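Local coordinates for STIL N-terminal domain-containing protein (Trichoplax adhaerens, PDB 5OI9), which probably takes part in centriole assembly as a STIL-family protein, whose binding by CEP85 supports PLK4 activation, and is represented here by its N-terminal domain, at residues R49-S54 against I120-Q125; I87-F92 against L166-H171; V199-V204 against G295-L300. One frame throughout, in Å; residues are numbered along the deposited sequence.

From the N terminus, helix 45-61 opens interaction 1 and strand 85-97 opens interaction 2 before strand 118-126 closes the first and strand 167-176 the second. The two loops, of 65 and 73 residues, therefore cross. They also meet directly: strands 118-126 and 167-176 are neighbours in a curled, mixed sheet, with S123 N 3.0 Å from I170 O in a probable hydrogen bond. Interaction 1 packs a helix on that sheet, and interaction 2 joins two of its strands across the fold. Interaction 3 follows in series, closing a 90-residue loop at a second, seven-stranded sheet. Its centre lies about 36 Å from that of interaction 2, beyond the chain's centre.

Interaction 1: residues R49-S54 against I120-Q125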
# COMPACT_ATOMS: atom_id res chain seq x y z
N ARG A 49 -19.81 -8.69 -12.41
CA ARG A 49 -20.63 -9.52 -13.29
C ARG A 49 -19.79 -10.59 -13.97
O ARG A 49 -20.22 -11.74 -14.10
CB ARG A 49 -21.34 -8.65 -14.32
CG ARG A 49 -22.26 -9.42 -15.25
CD ARG A 49 -22.91 -8.52 -16.30
NE ARG A 49 -23.85 -7.58 -15.71
CZ ARG A 49 -25.14 -7.84 -15.50
NH1 ARG A 49 -25.64 -9.02 -15.83
NH2 ARG A 49 -25.92 -6.92 -14.95
N LEU A 50 -18.58 -10.23 -14.42
CA LEU A 50 -17.68 -11.22 -15.00
C LEU A 50 -17.26 -12.26 -13.96
O LEU A 50 -17.18 -13.45 -14.27
CB LEU A 50 -16.45 -10.54 -15.60
CG LEU A 50 -16.66 -9.61 -16.79
CD1 LEU A 50 -15.37 -8.90 -17.14
CD2 LEU A 50 -17.18 -10.39 -17.99
N ALA A 51 -16.98 -11.82 -12.74
CA ALA A 51 -16.60 -12.75 -11.68
C ALA A 51 -17.73 -13.73 -11.39
O ALA A 51 -17.51 -14.95 -11.29
CB ALA A 51 -16.22 -11.99 -10.41
N GLN A 52 -18.96 -13.23 -11.26
CA GLN A 52 -20.09 -14.11 -11.00
C GLN A 52 -20.37 -15.01 -12.19
O GLN A 52 -20.71 -16.19 -12.02
CB GLN A 52 -21.32 -13.28 -10.63
CG GLN A 52 -22.51 -14.09 -10.12
CD GLN A 52 -23.29 -14.76 -11.24
OE1 GLN A 52 -23.43 -14.21 -12.33
NE2 GLN A 52 -23.80 -15.95 -10.97
N ARG A 53 -20.24 -14.47 -13.41
CA ARG A 53 -20.47 -15.28 -14.60
C ARG A 53 -19.50 -16.45 -14.66
O ARG A 53 -19.91 -17.60 -14.87
CB ARG A 53 -20.33 -14.40 -15.85
CG ARG A 53 -20.55 -15.14 -17.16
CD ARG A 53 -20.40 -14.20 -18.36
NE ARG A 53 -19.06 -13.63 -18.45
CZ ARG A 53 -18.04 -14.19 -19.10
NH1 ARG A 53 -18.21 -15.35 -19.72
NH2 ARG A 53 -16.86 -13.60 -19.13
N SER A 54 -18.21 -16.18 -14.46
CA SER A 54 -17.21 -17.25 -14.47
C SER A 54 -17.46 -18.24 -13.35
O SER A 54 -17.32 -19.46 -13.54
CB SER A 54 -15.81 -16.65 -14.37
OG SER A 54 -15.61 -15.65 -15.35
N ILE A 120 -6.15 -8.37 -5.51
CA ILE A 120 -7.17 -8.63 -4.49
C ILE A 120 -7.65 -10.07 -4.64
O ILE A 120 -8.38 -10.39 -5.59
CB ILE A 120 -8.35 -7.65 -4.60
CG1 ILE A 120 -7.85 -6.20 -4.58
CG2 ILE A 120 -9.34 -7.89 -3.47
CD1 ILE A 120 -7.79 -5.55 -5.94
N PRO A 121 -7.27 -10.97 -3.74
CA PRO A 121 -7.83 -12.33 -3.76
C PRO A 121 -9.34 -12.28 -3.61
O PRO A 121 -9.87 -11.59 -2.73
CB PRO A 121 -7.16 -13.02 -2.57
CG PRO A 121 -5.92 -12.22 -2.32
CD PRO A 121 -6.28 -10.81 -2.66
N LEU A 122 -10.04 -13.00 -4.47
CA LEU A 122 -11.50 -13.01 -4.51
C LEU A 122 -11.99 -14.42 -4.23
O LEU A 122 -11.70 -15.35 -5.00
CB LEU A 122 -12.03 -12.51 -5.85
CG LEU A 122 -13.54 -12.64 -6.04
CD1 LEU A 122 -14.27 -11.78 -5.03
CD2 LEU A 122 -13.94 -12.27 -7.46
N SER A 123 -12.73 -14.59 -3.14
CA SER A 123 -13.38 -15.85 -2.81
C SER A 123 -14.88 -15.68 -3.02
O SER A 123 -15.49 -14.76 -2.47
CB SER A 123 -13.09 -16.26 -1.36
OG SER A 123 -11.75 -16.67 -1.21
N MSE A 124 -15.47 -16.57 -3.81
CA MSE A 124 -16.92 -16.52 -3.95
C MSE A 124 -17.57 -17.89 -3.95
O MSE A 124 -16.99 -18.88 -4.38
CB MSE A 124 -17.31 -15.75 -5.22
CG MSE A 124 -16.63 -16.15 -6.50
SE MSE A 124 -16.96 -14.73 -7.80
CE MSE A 124 -18.85 -14.41 -7.44
N GLN A 125 -18.79 -17.92 -3.42
CA GLN A 125 -19.55 -19.16 -3.27
C GLN A 125 -21.02 -18.88 -3.53
O GLN A 125 -21.53 -17.80 -3.20
CB GLN A 125 -19.37 -19.76 -1.87
CG GLN A 125 -19.73 -18.81 -0.74
CD GLN A 125 -19.73 -19.50 0.62
OE1 GLN A 125 -20.08 -20.67 0.73
NE2 GLN A 125 -19.34 -18.77 1.66
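M124, a selenomethionine on strand 118-126, reaches across to A51 and Q52 on helix 45-61 and supplies most of the strand's share of the contact. Its CG sits between backbone N and carbonyl carbon (chi1 50°), and the chain runs on extended before bending at the selenium. SE then comes within 3.5 Å of A51 O and 3.9 Å of A51 CB, while the bend carries CE against the backbone of the next residue, 3.8 Å from Q52 CA. A51 is thus touched twice, for its CB also rests 3.7 Å from L122 CD2, so that the small methyl rests on two longer side chains that lie next to each other. The helix and strand axes come to 9.8 Å, the usual spacing of a helix on a sheet, their directions 53° apart. No hydrogen bond spans the contact; within the helix, S54 N and S54 OG reach L50 O from opposite faces of its carbonyl plane. Around this helix-on-sheet packing, A51 also meets F92 of strand 85-97, and Q52 lies on Y174 and V176 of strand 167-176 and on I181 and I183 of strand 180-192. Strand 118-126 itself runs between strand 69-79, antiparallel, and strand 167-176, parallel.

Interaction 2: residues I87-F92 against L166-H171; sequences INIDRF and LSLKIH
The strands bearing I87 and I89 on one side and L168 and I170 on the other pass 11.5 Å apart at an angle of 41°, too far for backbone bonding, with I87 CA and L168 CA 9.6 Å from each other. Side chains alone bridge the gap. I89 is the central one: its CG1 lies anti to the carbonyl carbon and its chain is fully extended (chi2 -179°), which drives CD1 straight out from the strand. There CD1 meets I170 CD1 at 4.0 Å and L168 CD2 at 4.2 Å, tip to tip in both cases. I170 adopts the same extended conformer, so two matching isoleucines point at each other from their own strands. L168 holds CG anti to its backbone N and uses the same CD2 for a second neighbour, I87 CG2, at 4.3 Å. Beyond I89 the strand is irregular: D90 and R91 both face L74, a classic beta bulge, and R91 NE forms a salt bridge with D90 OD1, which lies at the edge of the guanidinium and in its plane. R91 has a second acidic partner in D117. Strands 69-79 and 118-126 lie between these two in the order of the curled sheet, and L73 and I120 each touch both I89 and I170, filling in the same core. The contact is wholly apolar, methyl against methyl, so burial and shape hold it together, with no directional bond between them; the 41° angle is consistent with the curl of the sheet.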
# COMPACT_ATOMS: atom_id res chain seq x y z
N ILE A 87 -8.81 2.75 -3.90
CA ILE A 87 -8.51 1.59 -4.74
C ILE A 87 -9.63 1.45 -5.75
O ILE A 87 -10.80 1.29 -5.38
CB ILE A 87 -8.35 0.31 -3.90
CG1 ILE A 87 -7.34 0.52 -2.77
CG2 ILE A 87 -7.93 -0.86 -4.78
CD1 ILE A 87 -5.98 0.94 -3.24
N ASN A 88 -9.28 1.50 -7.04
CA ASN A 88 -10.26 1.40 -8.13
C ASN A 88 -10.17 -0.00 -8.71
O ASN A 88 -9.24 -0.32 -9.45
CB ASN A 88 -9.99 2.47 -9.19
CG ASN A 88 -11.10 2.55 -10.22
OD1 ASN A 88 -12.27 2.33 -9.91
ND2 ASN A 88 -10.73 2.86 -11.46
N ILE A 89 -11.15 -0.84 -8.38
CA ILE A 89 -11.18 -2.24 -8.81
C ILE A 89 -12.09 -2.35 -10.02
O ILE A 89 -13.29 -2.07 -9.93
CB ILE A 89 -11.65 -3.16 -7.67
CG1 ILE A 89 -10.77 -2.98 -6.44
CG2 ILE A 89 -11.66 -4.61 -8.13
CD1 ILE A 89 -11.16 -3.87 -5.27
N ASP A 90 -11.53 -2.77 -11.16
CA ASP A 90 -12.31 -2.82 -12.39
C ASP A 90 -11.96 -4.00 -13.30
O ASP A 90 -12.39 -4.01 -14.46
CB ASP A 90 -12.13 -1.51 -13.18
CG ASP A 90 -10.71 -1.31 -13.67
OD1 ASP A 90 -9.78 -1.86 -13.05
OD2 ASP A 90 -10.53 -0.59 -14.68
N ARG A 91 -11.21 -4.99 -12.82
CA ARG A 91 -10.80 -6.10 -13.66
C ARG A 91 -10.95 -7.41 -12.90
O ARG A 91 -10.50 -7.52 -11.76
CB ARG A 91 -9.36 -5.94 -14.14
CG ARG A 91 -9.19 -4.95 -15.29
CD ARG A 91 -7.73 -4.62 -15.48
NE ARG A 91 -7.21 -3.86 -14.35
CZ ARG A 91 -5.96 -3.92 -13.92
NH1 ARG A 91 -5.09 -4.72 -14.52
NH2 ARG A 91 -5.57 -3.18 -12.89
N PHE A 92 -11.56 -8.39 -13.55
CA PHE A 92 -11.65 -9.75 -13.03
C PHE A 92 -10.60 -10.62 -13.71
O PHE A 92 -10.35 -10.48 -14.91
CB PHE A 92 -13.04 -10.34 -13.25
CG PHE A 92 -13.11 -11.83 -13.06
CD1 PHE A 92 -13.06 -12.39 -11.80
CD2 PHE A 92 -13.22 -12.67 -14.16
CE1 PHE A 92 -13.12 -13.75 -11.63
CE2 PHE A 92 -13.27 -14.04 -13.99
CZ PHE A 92 -13.23 -14.58 -12.73
N LEU A 166 -0.59 -2.45 2.13
CA LEU A 166 -1.94 -2.91 2.46
C LEU A 166 -2.21 -4.24 1.79
O LEU A 166 -1.69 -4.53 0.70
CB LEU A 166 -3.00 -1.88 2.07
CG LEU A 166 -3.01 -1.35 0.63
CD1 LEU A 166 -3.94 -2.16 -0.25
CD2 LEU A 166 -3.38 0.12 0.62
N SER A 167 -3.03 -5.06 2.44
CA SER A 167 -3.46 -6.34 1.90
C SER A 167 -4.98 -6.37 1.93
O SER A 167 -5.59 -6.31 3.00
CB SER A 167 -2.89 -7.52 2.69
OG SER A 167 -3.35 -8.75 2.17
N LEU A 168 -5.59 -6.45 0.75
CA LEU A 168 -7.03 -6.32 0.58
C LEU A 168 -7.59 -7.62 0.01
O LEU A 168 -7.02 -8.19 -0.92
CB LEU A 168 -7.35 -5.15 -0.36
CG LEU A 168 -8.80 -4.77 -0.62
CD1 LEU A 168 -9.44 -4.18 0.62
CD2 LEU A 168 -8.88 -3.80 -1.79
N LYS A 169 -8.71 -8.08 0.58
CA LYS A 169 -9.37 -9.30 0.15
C LYS A 169 -10.86 -9.05 0.05
O LYS A 169 -11.40 -8.15 0.70
CB LYS A 169 -9.09 -10.47 1.10
CG LYS A 169 -7.62 -10.78 1.31
CD LYS A 169 -7.41 -11.77 2.44
CE LYS A 169 -7.94 -13.15 2.08
NZ LYS A 169 -7.15 -13.77 0.98
N ILE A 170 -11.54 -9.85 -0.78
CA ILE A 170 -12.98 -9.73 -0.98
C ILE A 170 -13.61 -11.11 -0.90
O ILE A 170 -13.13 -12.06 -1.52
CB ILE A 170 -13.32 -9.05 -2.32
CG1 ILE A 170 -12.85 -7.60 -2.31
CG2 ILE A 170 -14.82 -9.11 -2.58
CD1 ILE A 170 -13.16 -6.85 -3.59
N HIS A 171 -14.69 -11.22 -0.13
CA HIS A 171 -15.56 -12.39 -0.11
C HIS A 171 -16.89 -12.01 -0.77
O HIS A 171 -17.50 -11.01 -0.39
CB HIS A 171 -15.81 -12.89 1.31
CG HIS A 171 -14.58 -13.35 2.02
ND1 HIS A 171 -14.51 -13.44 3.40
CD2 HIS A 171 -13.38 -13.76 1.56
CE1 HIS A 171 -13.31 -13.87 3.75
NE2 HIS A 171 -12.61 -14.08 2.65

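Interaction 3: residues V199-V204 against G295-L300; sequences VPILPV and GFILVL
V204 and I201 converge on a single methyl, CD1 of I297, and this small apolar cluster is the whole of the contact between 199-204 and 295-300. The closer approach is from V204, in the chain that follows strand 196-200, whose CG2 stands 3.9 Å from I297 CD1, the two side chains meeting obliquely. I201 adds its own CD1 at 4.3 Å from the same carbon. I297 starts off to one side of the facing segment, but with CG1 anti to the backbone N (chi1 -167°) and the rest of its chain extended, its end swings in to meet both partners. Between I201 and V204 the chain is loose. L202 and P203 are exposed, and P203 has its CB directed away from strand 296-302, so the chain bows outward at this point and returns inward only at V204, itself partly open to solvent. Only 89 Å² is buried in all, and no hydrogen bond crosses. In the seven-stranded sheet, strand 309-314 runs between strands 196-200 and 296-302, consistent with the 9.2 Å from I201 CA to I297 CA. I201 bonds through its backbone to F310 and touches its side chain, as P203 does. On its other edge, strand 296-302 pairs with strand 256-264 through I297 and V257, while F296, L298 and L300, which point to the face away from the I297 side chain, pack against helix 270-281.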
# COMPACT_ATOMS: atom_id res chain seq x y z
N VAL A 199 10.52 14.70 12.78
CA VAL A 199 10.92 15.95 13.40
C VAL A 199 11.73 16.75 12.38
O VAL A 199 12.72 16.24 11.86
CB VAL A 199 11.76 15.72 14.67
CG1 VAL A 199 12.45 17.00 15.09
CG2 VAL A 199 10.89 15.18 15.80
N PRO A 200 11.35 17.99 12.08
CA PRO A 200 12.18 18.80 11.18
C PRO A 200 13.50 19.17 11.85
O PRO A 200 13.53 19.54 13.03
CB PRO A 200 11.32 20.05 10.92
CG PRO A 200 9.97 19.75 11.51
CD PRO A 200 10.19 18.73 12.58
N ILE A 201 14.59 19.05 11.10
CA ILE A 201 15.93 19.32 11.62
C ILE A 201 16.66 20.25 10.66
O ILE A 201 16.22 20.51 9.54
CB ILE A 201 16.75 18.03 11.84
CG1 ILE A 201 17.01 17.33 10.50
CG2 ILE A 201 16.03 17.09 12.80
CD1 ILE A 201 17.93 16.13 10.61
N LEU A 202 17.81 20.75 11.12
CA LEU A 202 18.64 21.63 10.32
C LEU A 202 19.24 20.87 9.14
O LEU A 202 19.45 19.65 9.21
CB LEU A 202 19.76 22.23 11.17
CG LEU A 202 19.35 23.24 12.24
CD1 LEU A 202 20.55 23.60 13.12
CD2 LEU A 202 18.77 24.50 11.61
N PRO A 203 19.53 21.56 8.03
CA PRO A 203 20.06 20.87 6.85
C PRO A 203 21.42 20.24 7.12
O PRO A 203 22.22 20.75 7.91
CB PRO A 203 20.16 21.98 5.80
CG PRO A 203 19.22 23.04 6.27
CD PRO A 203 19.28 22.99 7.77
N VAL A 204 21.67 19.12 6.45
CA VAL A 204 22.91 18.36 6.59
C VAL A 204 23.62 18.34 5.24
O VAL A 204 22.97 18.27 4.19
CB VAL A 204 22.63 16.93 7.09
CG1 VAL A 204 23.93 16.17 7.30
CG2 VAL A 204 21.82 16.97 8.38
N GLY A 295 16.54 6.98 15.55
CA GLY A 295 16.16 8.05 14.66
C GLY A 295 16.98 7.98 13.39
O GLY A 295 18.20 7.78 13.45
N PHE A 296 16.34 8.10 12.24
CA PHE A 296 17.05 8.07 10.97
C PHE A 296 16.64 9.29 10.15
O PHE A 296 15.64 9.95 10.43
CB PHE A 296 16.78 6.77 10.19
CG PHE A 296 15.33 6.56 9.82
CD1 PHE A 296 14.85 6.96 8.59
CD2 PHE A 296 14.47 5.93 10.71
CE1 PHE A 296 13.52 6.75 8.24
CE2 PHE A 296 13.14 5.72 10.37
CZ PHE A 296 12.67 6.13 9.14
N ILE A 297 17.45 9.59 9.15
CA ILE A 297 17.31 10.85 8.43
C ILE A 297 16.46 10.62 7.19
O ILE A 297 16.49 9.56 6.56
CB ILE A 297 18.68 11.45 8.08
CG1 ILE A 297 18.53 12.90 7.61
CG2 ILE A 297 19.39 10.61 7.01
CD1 ILE A 297 19.81 13.70 7.65
N LEU A 298 15.66 11.63 6.86
CA LEU A 298 14.90 11.67 5.62
C LEU A 298 15.27 12.96 4.89
O LEU A 298 15.08 14.05 5.43
CB LEU A 298 13.39 11.61 5.88
CG LEU A 298 12.48 12.07 4.74
CD1 LEU A 298 12.59 11.14 3.54
CD2 LEU A 298 11.04 12.17 5.23
N VAL A 299 15.82 12.82 3.69
CA VAL A 299 16.09 13.96 2.82
C VAL A 299 14.93 14.02 1.83
O VAL A 299 14.79 13.16 0.96
CB VAL A 299 17.44 13.82 2.10
CG1 VAL A 299 17.71 15.04 1.25
CG2 VAL A 299 18.55 13.61 3.11
N LEU A 300 14.07 15.03 1.99
CA LEU A 300 12.80 15.10 1.28
C LEU A 300 12.88 16.17 0.20
O LEU A 300 12.93 17.37 0.51
CB LEU A 300 11.66 15.38 2.25
CG LEU A 300 10.24 15.23 1.70
CD1 LEU A 300 10.02 13.81 1.19
CD2 LEU A 300 9.22 15.57 2.77